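Local coordinates for putative hyaluronoglucosaminidase (Clostridium perfringens, PDB 6PWI), which probably cleaves terminal N-acetylhexosamine residues from glycans as a family 84 glycoside hydrolase, this chain holding the catalytic part of a longer, probably cell-wall-anchored protein, at residues 552-566 / 581-595. Numbering follows the deposited sequence.
Sequences SLRDLAESTIAYINS and YYVLGEEEYTASRSH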
ATOM      1  N   SER A 552       5.079  13.993  20.192  1.00 25.95           N
ATOM      2  CA  SER A 552       3.783  14.313  20.761  1.00 24.86           C
ATOM      3  C   SER A 552       3.306  13.157  21.637  1.00 24.96           C
ATOM      4  O   SER A 552       2.835  13.375  22.750  1.00 25.99           O
ATOM      5  CB  SER A 552       2.801  14.662  19.681  1.00 24.03           C
ATOM      6  OG  SER A 552       1.583  15.111  20.242  1.00 24.06           O
ATOM      7  N   LEU A 553       3.480  11.926  21.144  1.00 24.20           N
ATOM      8  CA  LEU A 553       3.034  10.747  21.868  1.00 24.39           C
ATOM      9  C   LEU A 553       3.844  10.551  23.151  1.00 25.39           C
ATOM     10  O   LEU A 553       3.295  10.098  24.158  1.00 26.46           O
ATOM     11  CB  LEU A 553       3.121   9.514  20.965  1.00 22.62           C
ATOM     12  CG  LEU A 553       2.654   8.212  21.607  1.00 21.89           C
ATOM     13  CD1 LEU A 553       1.169   8.260  21.923  1.00 21.20           C
ATOM     14  CD2 LEU A 553       2.977   7.021  20.720  1.00 22.29           C
ATOM     15  N   ARG A 554       5.145  10.868  23.110  1.00 24.56           N
ATOM     16  CA  ARG A 554       5.975  10.746  24.297  1.00 25.38           C
ATOM     17  C   ARG A 554       5.393  11.618  25.411  1.00 26.36           C
ATOM     18  O   ARG A 554       5.212  11.158  26.537  1.00 26.57           O
ATOM     19  CB  ARG A 554       7.431  11.114  23.999  1.00 24.93           C
ATOM     20  CG  ARG A 554       8.347  11.062  25.216  1.00 23.92           C
ATOM     21  CD  ARG A 554       9.791  11.454  24.959  1.00 23.04           C
ATOM     22  NE  ARG A 554      10.331  10.776  23.786  1.00 23.99           N
ATOM     23  CZ  ARG A 554      10.503  11.344  22.590  1.00 24.04           C
ATOM     24  NH1 ARG A 554      10.988  10.635  21.584  1.00 23.56           N
ATOM     25  NH2 ARG A 554      10.187  12.616  22.406  1.00 22.91           N
ATOM     26  N   ASP A 555       5.063  12.864  25.062  1.00 27.07           N
ATOM     27  CA  ASP A 555       4.484  13.816  25.994  1.00 28.60           C
ATOM     28  C   ASP A 555       3.133  13.317  26.518  1.00 29.76           C
ATOM     29  O   ASP A 555       2.862  13.455  27.713  1.00 29.70           O
ATOM     30  CB  ASP A 555       4.445  15.221  25.390  1.00 30.24           C
ATOM     31  CG  ASP A 555       5.821  15.744  24.994  1.00 34.13           C
ATOM     32  OD1 ASP A 555       6.836  15.240  25.540  1.00 36.51           O
ATOM     33  OD2 ASP A 555       5.877  16.659  24.142  1.00 35.34           O
ATOM     34  N   LEU A 556       2.298  12.735  25.636  1.00 27.43           N
ATOM     35  CA  LEU A 556       1.013  12.195  26.060  1.00 25.28           C
ATOM     36  C   LEU A 556       1.235  11.104  27.103  1.00 24.68           C
ATOM     37  O   LEU A 556       0.518  11.055  28.097  1.00 24.26           O
ATOM     38  CB  LEU A 556       0.218  11.622  24.878  1.00 24.58           C
ATOM     39  CG  LEU A 556      -0.385  12.588  23.857  1.00 23.66           C
ATOM     40  CD1 LEU A 556      -1.267  11.811  22.894  1.00 23.05           C
ATOM     41  CD2 LEU A 556      -1.179  13.713  24.501  1.00 22.82           C
ATOM     42  N   ALA A 557       2.211  10.221  26.860  1.00 25.33           N
ATOM     43  CA  ALA A 557       2.500   9.138  27.790  1.00 27.42           C
ATOM     44  C   ALA A 557       2.962   9.693  29.138  1.00 28.92           C
ATOM     45  O   ALA A 557       2.535   9.211  30.183  1.00 29.16           O
ATOM     46  CB  ALA A 557       3.515   8.187  27.211  1.00 27.38           C
ATOM     47  N   GLU A 558       3.828  10.715  29.106  1.00 29.40           N
ATOM     48  CA  GLU A 558       4.336  11.318  30.326  1.00 29.62           C
ATOM     49  C   GLU A 558       3.203  12.008  31.082  1.00 28.10           C
ATOM     50  O   GLU A 558       3.147  11.941  32.305  1.00 29.18           O
ATOM     51  CB  GLU A 558       5.516  12.243  30.027  1.00 31.77           C
ATOM     52  CG  GLU A 558       6.846  11.511  30.064  1.00 38.26           C
ATOM     53  CD  GLU A 558       8.022  12.172  29.361  1.00 44.28           C
ATOM     54  OE1 GLU A 558       7.823  13.229  28.716  1.00 48.93           O
ATOM     55  OE2 GLU A 558       9.145  11.624  29.456  1.00 48.39           O
ATOM     56  N   SER A 559       2.298  12.654  30.341  1.00 25.83           N
ATOM     57  CA  SER A 559       1.169  13.374  30.909  1.00 24.27           C
ATOM     58  C   SER A 559       0.205  12.407  31.597  1.00 24.63           C
ATOM     59  O   SER A 559      -0.271  12.671  32.696  1.00 25.45           O
ATOM     60  CB  SER A 559       0.466  14.175  29.848  1.00 22.37           C
ATOM     61  OG  SER A 559      -0.684  14.816  30.370  1.00 20.73           O
ATOM     62  N   THR A 560      -0.082  11.284  30.938  1.00 24.25           N
ATOM     63  CA  THR A 560      -1.018  10.317  31.481  1.00 23.85           C
ATOM     64  C   THR A 560      -0.446   9.726  32.766  1.00 23.80           C
ATOM     65  O   THR A 560      -1.165   9.581  33.748  1.00 24.92           O
ATOM     66  CB  THR A 560      -1.410   9.276  30.427  1.00 23.58           C
ATOM     67  OG1 THR A 560      -1.930  10.000  29.310  1.00 23.24           O
ATOM     68  CG2 THR A 560      -2.434   8.281  30.929  1.00 22.04           C
ATOM     69  N   ILE A 561       0.853   9.414  32.749  1.00 23.33           N
ATOM     70  CA  ILE A 561       1.528   8.816  33.889  1.00 23.39           C
ATOM     71  C   ILE A 561       1.500   9.786  35.074  1.00 23.93           C
ATOM     72  O   ILE A 561       1.254   9.374  36.211  1.00 22.88           O
ATOM     73  CB  ILE A 561       2.950   8.349  33.513  1.00 22.90           C
ATOM     74  CG1 ILE A 561       2.895   7.177  32.526  1.00 23.01           C
ATOM     75  CG2 ILE A 561       3.762   7.997  34.754  1.00 21.34           C
ATOM     76  CD1 ILE A 561       4.239   6.803  31.932  1.00 22.92           C
ATOM     77  N   ALA A 562       1.738  11.074  34.801  1.00 23.77           N
ATOM     78  CA  ALA A 562       1.719  12.076  35.853  1.00 24.66           C
ATOM     79  C   ALA A 562       0.326  12.149  36.479  1.00 25.65           C
ATOM     80  O   ALA A 562       0.205  12.170  37.706  1.00 26.93           O
ATOM     81  CB  ALA A 562       2.178  13.416  35.333  1.00 24.52           C
ATOM     82  N   TYR A 563      -0.718  12.154  35.636  1.00 24.53           N
ATOM     83  CA  TYR A 563      -2.080  12.279  36.129  1.00 25.11           C
ATOM     84  C   TYR A 563      -2.468  11.050  36.950  1.00 26.68           C
ATOM     85  O   TYR A 563      -2.949  11.191  38.069  1.00 28.75           O
ATOM     86  CB  TYR A 563      -3.068  12.579  35.003  1.00 24.21           C
ATOM     87  CG  TYR A 563      -3.166  14.037  34.639  1.00 24.37           C
ATOM     88  CD1 TYR A 563      -3.483  15.000  35.588  1.00 24.40           C
ATOM     89  CD2 TYR A 563      -2.958  14.455  33.335  1.00 24.25           C
ATOM     90  CE1 TYR A 563      -3.583  16.342  35.252  1.00 24.21           C
ATOM     91  CE2 TYR A 563      -3.054  15.792  32.984  1.00 24.60           C
ATOM     92  CZ  TYR A 563      -3.367  16.738  33.943  1.00 24.89           C
ATOM     93  OH  TYR A 563      -3.453  18.051  33.585  1.00 26.82           O
ATOM     94  N   ILE A 564      -2.234   9.853  36.399  1.00 26.48           N
ATOM     95  CA  ILE A 564      -2.439   8.626  37.147  1.00 26.38           C
ATOM     96  C   ILE A 564      -1.672   8.697  38.467  1.00 27.14           C
ATOM     97  O   ILE A 564      -2.184   8.279  39.503  1.00 29.17           O
ATOM     98  CB  ILE A 564      -2.057   7.380  36.329  1.00 26.25           C
ATOM     99  CG1 ILE A 564      -2.947   7.232  35.091  1.00 26.69           C
ATOM    100  CG2 ILE A 564      -2.109   6.137  37.208  1.00 25.43           C
ATOM    101  CD1 ILE A 564      -2.358   6.352  34.008  1.00 27.14           C
ATOM    102  N   ASN A 565      -0.450   9.232  38.436  1.00 26.83           N
ATOM    103  CA  ASN A 565       0.336   9.301  39.657  1.00 26.21           C
ATOM    104  C   ASN A 565      -0.352  10.223  40.659  1.00 25.26           C
ATOM    105  O   ASN A 565      -0.368   9.931  41.848  1.00 24.87           O
ATOM    106  CB  ASN A 565       1.806   9.649  39.413  1.00 26.56           C
ATOM    107  CG  ASN A 565       2.636   8.451  38.992  1.00 27.24           C
ATOM    108  OD1 ASN A 565       2.289   7.305  39.276  1.00 27.31           O
ATOM    109  ND2 ASN A 565       3.745   8.705  38.319  1.00 28.77           N
ATOM    110  N   SER A 566      -0.960  11.300  40.152  1.00 24.55           N
ATOM    111  CA  SER A 566      -1.650  12.281  40.972  1.00 23.14           C
ATOM    112  C   SER A 566      -2.857  11.643  41.654  1.00 23.70           C
ATOM    113  O   SER A 566      -3.067  11.835  42.848  1.00 25.30           O
ATOM    114  CB  SER A 566      -2.045  13.462  40.134  1.00 22.25           C
ATOM    115  OG  SER A 566      -2.825  14.377  40.879  1.00 22.01           O
ATOM    116  N   TYR A 581       2.216  16.242  40.802  1.00 31.05           N
ATOM    117  CA  TYR A 581       1.947  15.343  39.692  1.00 28.19           C
ATOM    118  C   TYR A 581       0.934  15.979  38.745  1.00 27.46           C
ATOM    119  O   TYR A 581       1.094  15.906  37.528  1.00 27.65           O
ATOM    120  CB  TYR A 581       1.438  13.992  40.194  1.00 27.08           C
ATOM    121  CG  TYR A 581       2.509  13.019  40.609  1.00 27.58           C
ATOM    122  CD1 TYR A 581       3.575  12.731  39.769  1.00 27.67           C
ATOM    123  CD2 TYR A 581       2.452  12.371  41.836  1.00 27.76           C
ATOM    124  CE1 TYR A 581       4.568  11.838  40.144  1.00 28.41           C
ATOM    125  CE2 TYR A 581       3.437  11.475  42.228  1.00 27.74           C
ATOM    126  CZ  TYR A 581       4.497  11.206  41.375  1.00 28.53           C
ATOM    127  OH  TYR A 581       5.475  10.328  41.741  1.00 28.56           O
ATOM    128  N   TYR A 582      -0.114  16.583  39.319  1.00 25.47           N
ATOM    129  CA  TYR A 582      -1.145  17.242  38.535  1.00 24.61           C
ATOM    130  C   TYR A 582      -0.505  18.311  37.650  1.00 24.34           C
ATOM    131  O   TYR A 582      -0.789  18.393  36.460  1.00 25.14           O
ATOM    132  CB  TYR A 582      -2.218  17.836  39.449  1.00 23.46           C
ATOM    133  CG  TYR A 582      -3.449  18.333  38.736  1.00 22.82           C
ATOM    134  CD1 TYR A 582      -4.563  17.518  38.585  1.00 22.76           C
ATOM    135  CD2 TYR A 582      -3.512  19.622  38.220  1.00 21.85           C
ATOM    136  CE1 TYR A 582      -5.705  17.967  37.938  1.00 22.07           C
ATOM    137  CE2 TYR A 582      -4.642  20.083  37.561  1.00 21.43           C
ATOM    138  CZ  TYR A 582      -5.740  19.251  37.417  1.00 21.54           C
ATOM    139  OH  TYR A 582      -6.858  19.694  36.775  1.00 21.09           O
ATOM    140  N   VAL A 583       0.383  19.107  38.246  1.00 24.44           N
ATOM    141  CA  VAL A 583       1.080  20.171  37.549  1.00 25.18           C
ATOM    142  C   VAL A 583       1.964  19.579  36.448  1.00 26.90           C
ATOM    143  O   VAL A 583       1.951  20.079  35.321  1.00 27.54           O
ATOM    144  CB  VAL A 583       1.852  21.068  38.535  1.00 24.88           C
ATOM    145  CG1 VAL A 583       2.845  21.979  37.828  1.00 24.28           C
ATOM    146  CG2 VAL A 583       0.887  21.891  39.384  1.00 24.54           C
ATOM    147  N   LEU A 584       2.707  18.506  36.764  1.00 27.22           N
ATOM    148  CA  LEU A 584       3.516  17.829  35.764  1.00 27.86           C
ATOM    149  C   LEU A 584       2.620  17.367  34.612  1.00 29.79           C
ATOM    150  O   LEU A 584       2.974  17.528  33.445  1.00 31.42           O
ATOM    151  CB  LEU A 584       4.300  16.674  36.403  1.00 27.28           C
ATOM    152  CG  LEU A 584       5.231  15.894  35.468  1.00 28.67           C
ATOM    153  CD1 LEU A 584       6.168  16.810  34.691  1.00 27.46           C
ATOM    154  CD2 LEU A 584       6.028  14.839  36.226  1.00 28.72           C
ATOM    155  N   GLY A 585       1.431  16.852  34.949  1.00 30.43           N
ATOM    156  CA  GLY A 585       0.457  16.394  33.970  1.00 30.20           C
ATOM    157  C   GLY A 585       0.040  17.496  33.003  1.00 31.12           C
ATOM    158  O   GLY A 585      -0.064  17.255  31.805  1.00 31.24           O
ATOM    159  N   GLU A 586      -0.194  18.702  33.535  1.00 32.44           N
ATOM    160  CA  GLU A 586      -0.614  19.843  32.736  1.00 33.09           C
ATOM    161  C   GLU A 586       0.498  20.277  31.782  1.00 32.87           C
ATOM    162  O   GLU A 586       0.216  20.680  30.657  1.00 33.74           O
ATOM    163  CB  GLU A 586      -0.930  21.037  33.634  1.00 34.14           C
ATOM    164  CG  GLU A 586      -2.284  20.989  34.311  1.00 35.82           C
ATOM    165  CD  GLU A 586      -2.408  22.103  35.340  1.00 36.89           C
ATOM    166  OE1 GLU A 586      -1.731  22.014  36.381  1.00 36.73           O
ATOM    167  OE2 GLU A 586      -3.142  23.077  35.081  1.00 37.74           O
ATOM    168  N   GLU A 587       1.753  20.223  32.251  1.00 34.27           N
ATOM    169  CA  GLU A 587       2.894  20.719  31.495  1.00 35.60           C
ATOM    170  C   GLU A 587       3.177  19.782  30.326  1.00 33.21           C
ATOM    171  O   GLU A 587       3.516  20.240  29.237  1.00 30.84           O
ATOM    172  CB  GLU A 587       4.138  20.887  32.372  1.00 39.05           C
ATOM    173  CG  GLU A 587       4.040  22.041  33.360  1.00 45.06           C
ATOM    174  CD  GLU A 587       5.085  22.078  34.473  1.00 50.17           C
ATOM    175  OE1 GLU A 587       5.835  21.080  34.635  1.00 50.80           O
ATOM    176  OE2 GLU A 587       5.150  23.109  35.182  1.00 50.84           O
ATOM    177  N   GLU A 588       3.008  18.476  30.563  1.00 32.57           N
ATOM    178  CA  GLU A 588       3.259  17.471  29.541  1.00 32.53           C
ATOM    179  C   GLU A 588       2.194  17.546  28.448  1.00 31.31           C
ATOM    180  O   GLU A 588       2.519  17.432  27.269  1.00 31.72           O
ATOM    181  CB  GLU A 588       3.383  16.076  30.148  1.00 33.49           C
ATOM    182  CG  GLU A 588       4.560  15.931  31.091  1.00 37.98           C
ATOM    183  CD  GLU A 588       5.954  15.964  30.477  1.00 44.09           C
ATOM    184  OE1 GLU A 588       6.095  16.365  29.291  1.00 45.22           O
ATOM    185  OE2 GLU A 588       6.907  15.582  31.194  1.00 48.12           O
ATOM    186  N   TYR A 589       0.930  17.755  28.836  1.00 29.46           N
ATOM    187  CA  TYR A 589      -0.108  17.892  27.831  1.00 28.65           C
ATOM    188  C   TYR A 589       0.206  19.086  26.933  1.00 29.48           C
ATOM    189  O   TYR A 589       0.098  18.974  25.710  1.00 32.17           O
ATOM    190  CB  TYR A 589      -1.524  17.954  28.411  1.00 27.56           C
ATOM    191  CG  TYR A 589      -2.584  18.127  27.350  1.00 27.50           C
ATOM    192  CD1 TYR A 589      -2.817  17.130  26.415  1.00 27.93           C
ATOM    193  CD2 TYR A 589      -3.317  19.300  27.235  1.00 28.02           C
ATOM    194  CE1 TYR A 589      -3.763  17.277  25.413  1.00 28.64           C
ATOM    195  CE2 TYR A 589      -4.267  19.467  26.238  1.00 28.69           C
ATOM    196  CZ  TYR A 589      -4.491  18.449  25.323  1.00 29.51           C
ATOM    197  OH  TYR A 589      -5.429  18.573  24.337  1.00 29.69           O
ATOM    198  N   THR A 590       0.597  20.218  27.538  1.00 27.70           N
ATOM    199  CA  THR A 590       0.928  21.398  26.747  1.00 26.60           C
ATOM    200  C   THR A 590       2.080  21.076  25.797  1.00 25.35           C
ATOM    201  O   THR A 590       2.009  21.408  24.618  1.00 25.91           O
ATOM    202  CB  THR A 590       1.143  22.645  27.614  1.00 25.97           C
ATOM    203  OG1 THR A 590      -0.176  23.036  27.984  1.00 26.62           O
ATOM    204  CG2 THR A 590       1.784  23.794  26.864  1.00 23.35           C
ATOM    205  N   ALA A 591       3.114  20.411  26.330  1.00 24.54           N
ATOM    206  CA  ALA A 591       4.284  19.973  25.584  1.00 23.99           C
ATOM    207  C   ALA A 591       3.877  19.146  24.359  1.00 23.60           C
ATOM    208  O   ALA A 591       4.445  19.306  23.279  1.00 22.94           O
ATOM    209  CB  ALA A 591       5.209  19.201  26.498  1.00 22.49           C
ATOM    210  N   SER A 592       2.880  18.272  24.534  1.00 22.81           N
ATOM    211  CA  SER A 592       2.462  17.371  23.476  1.00 23.35           C
ATOM    212  C   SER A 592       1.945  18.158  22.274  1.00 24.19           C
ATOM    213  O   SER A 592       1.850  17.605  21.180  1.00 24.27           O
ATOM    214  CB  SER A 592       1.432  16.394  23.975  1.00 23.35           C
ATOM    215  OG  SER A 592       0.142  16.991  23.982  1.00 23.46           O
ATOM    216  N   ARG A 593       1.631  19.447  22.480  1.00 23.92           N
ATOM    217  CA  ARG A 593       1.017  20.266  21.444  1.00 24.48           C
ATOM    218  C   ARG A 593       2.029  21.249  20.857  1.00 25.15           C
ATOM    219  O   ARG A 593       1.665  22.138  20.092  1.00 25.72           O
ATOM    220  CB  ARG A 593      -0.180  21.035  22.008  1.00 24.42           C
ATOM    221  CG  ARG A 593      -1.388  20.167  22.320  1.00 24.74           C
ATOM    222  CD  ARG A 593      -2.432  20.906  23.142  1.00 25.51           C
ATOM    223  NE  ARG A 593      -3.040  22.059  22.480  1.00 25.28           N
ATOM    224  CZ  ARG A 593      -4.080  22.006  21.646  1.00 25.53           C
ATOM    225  NH1 ARG A 593      -4.646  20.852  21.330  1.00 24.88           N
ATOM    226  NH2 ARG A 593      -4.544  23.119  21.112  1.00 25.85           N
ATOM    227  N   SER A 594       3.305  21.070  21.198  1.00 26.56           N
ATOM    228  CA  SER A 594       4.296  22.098  20.924  1.00 28.46           C
ATOM    229  C   SER A 594       5.070  21.825  19.629  1.00 29.10           C
ATOM    230  O   SER A 594       5.844  22.674  19.195  1.00 30.17           O
ATOM    231  CB  SER A 594       5.226  22.269  22.107  1.00 27.84           C
ATOM    232  OG  SER A 594       5.903  21.052  22.389  1.00 27.34           O
ATOM    233  N   HIS A 595       4.850  20.657  19.010  1.00 28.92           N
ATOM    234  CA  HIS A 595       5.671  20.193  17.900  1.00 29.61           C
ATOM    235  C   HIS A 595       5.090  20.636  16.557  1.00 29.20           C
ATOM    236  O   HIS A 595       3.906  20.945  16.455  1.00 29.16           O
ATOM    237  CB  HIS A 595       5.876  18.679  17.998  1.00 30.65           C
ATOM    238  CG  HIS A 595       6.237  18.238  19.376  1.00 33.10           C
ATOM    239  ND1 HIS A 595       7.530  18.334  19.872  1.00 35.09           N
ATOM    240  CD2 HIS A 595       5.485  17.722  20.375  1.00 32.53           C
ATOM    241  CE1 HIS A 595       7.562  17.877  21.110  1.00 34.52           C
ATOM    242  NE2 HIS A 595       6.317  17.492  21.439  1.00 33.99           N
TER
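An antiparallel helical hairpin in the mainly helical region that follows the catalytic barrel brings 552-566 of helix 540-572 against 581-595, the end of helix 575-591 and the turn after it. The segment axes come within 7.5 Å, and the backbones approach most closely at Ser552-Ser592, Ser559-Gly585 and Ser566-Tyr581, a serine every seven residues on the first helix. Gly585, with no side chain, lays its CA over one face of the Tyr563 ring, a CH-pi contact 3.9 Å from the centroid. The Tyr563 edge, led by CE1, points into the face of Tyr582 in a T-shaped pair with planes at 82°; the Tyr582 hydroxyl goes on to bond Ser621 O of helix 613-623, which packs alongside. At the hairpin's closed end Asn565 CB sits over the centre of the Tyr581 ring, 3.4 Å from the centroid, its amide plane turned obliquely to the ring. A chi1 of 176° swings Ser559 OG away from its own N and across to Gly585 O, 2.9 Å away; Tyr589 N reaches that oxygen from the opposite face of its carbonyl plane. Glu588 bends at chi2, bringing OE2 within 3.5 Å of Glu558 OE1, a closeness that would probably favour protonation of one carboxylate. Where the second helix gives way to the turn, Ser552 OG donates to Ser592 O at 2.7 Å. Asp555 OD2 lies in the His595 ring plane and takes the NE2 hydrogen at 2.9 Å on its syn side, NE2 standing 30° out of the carboxylate plane.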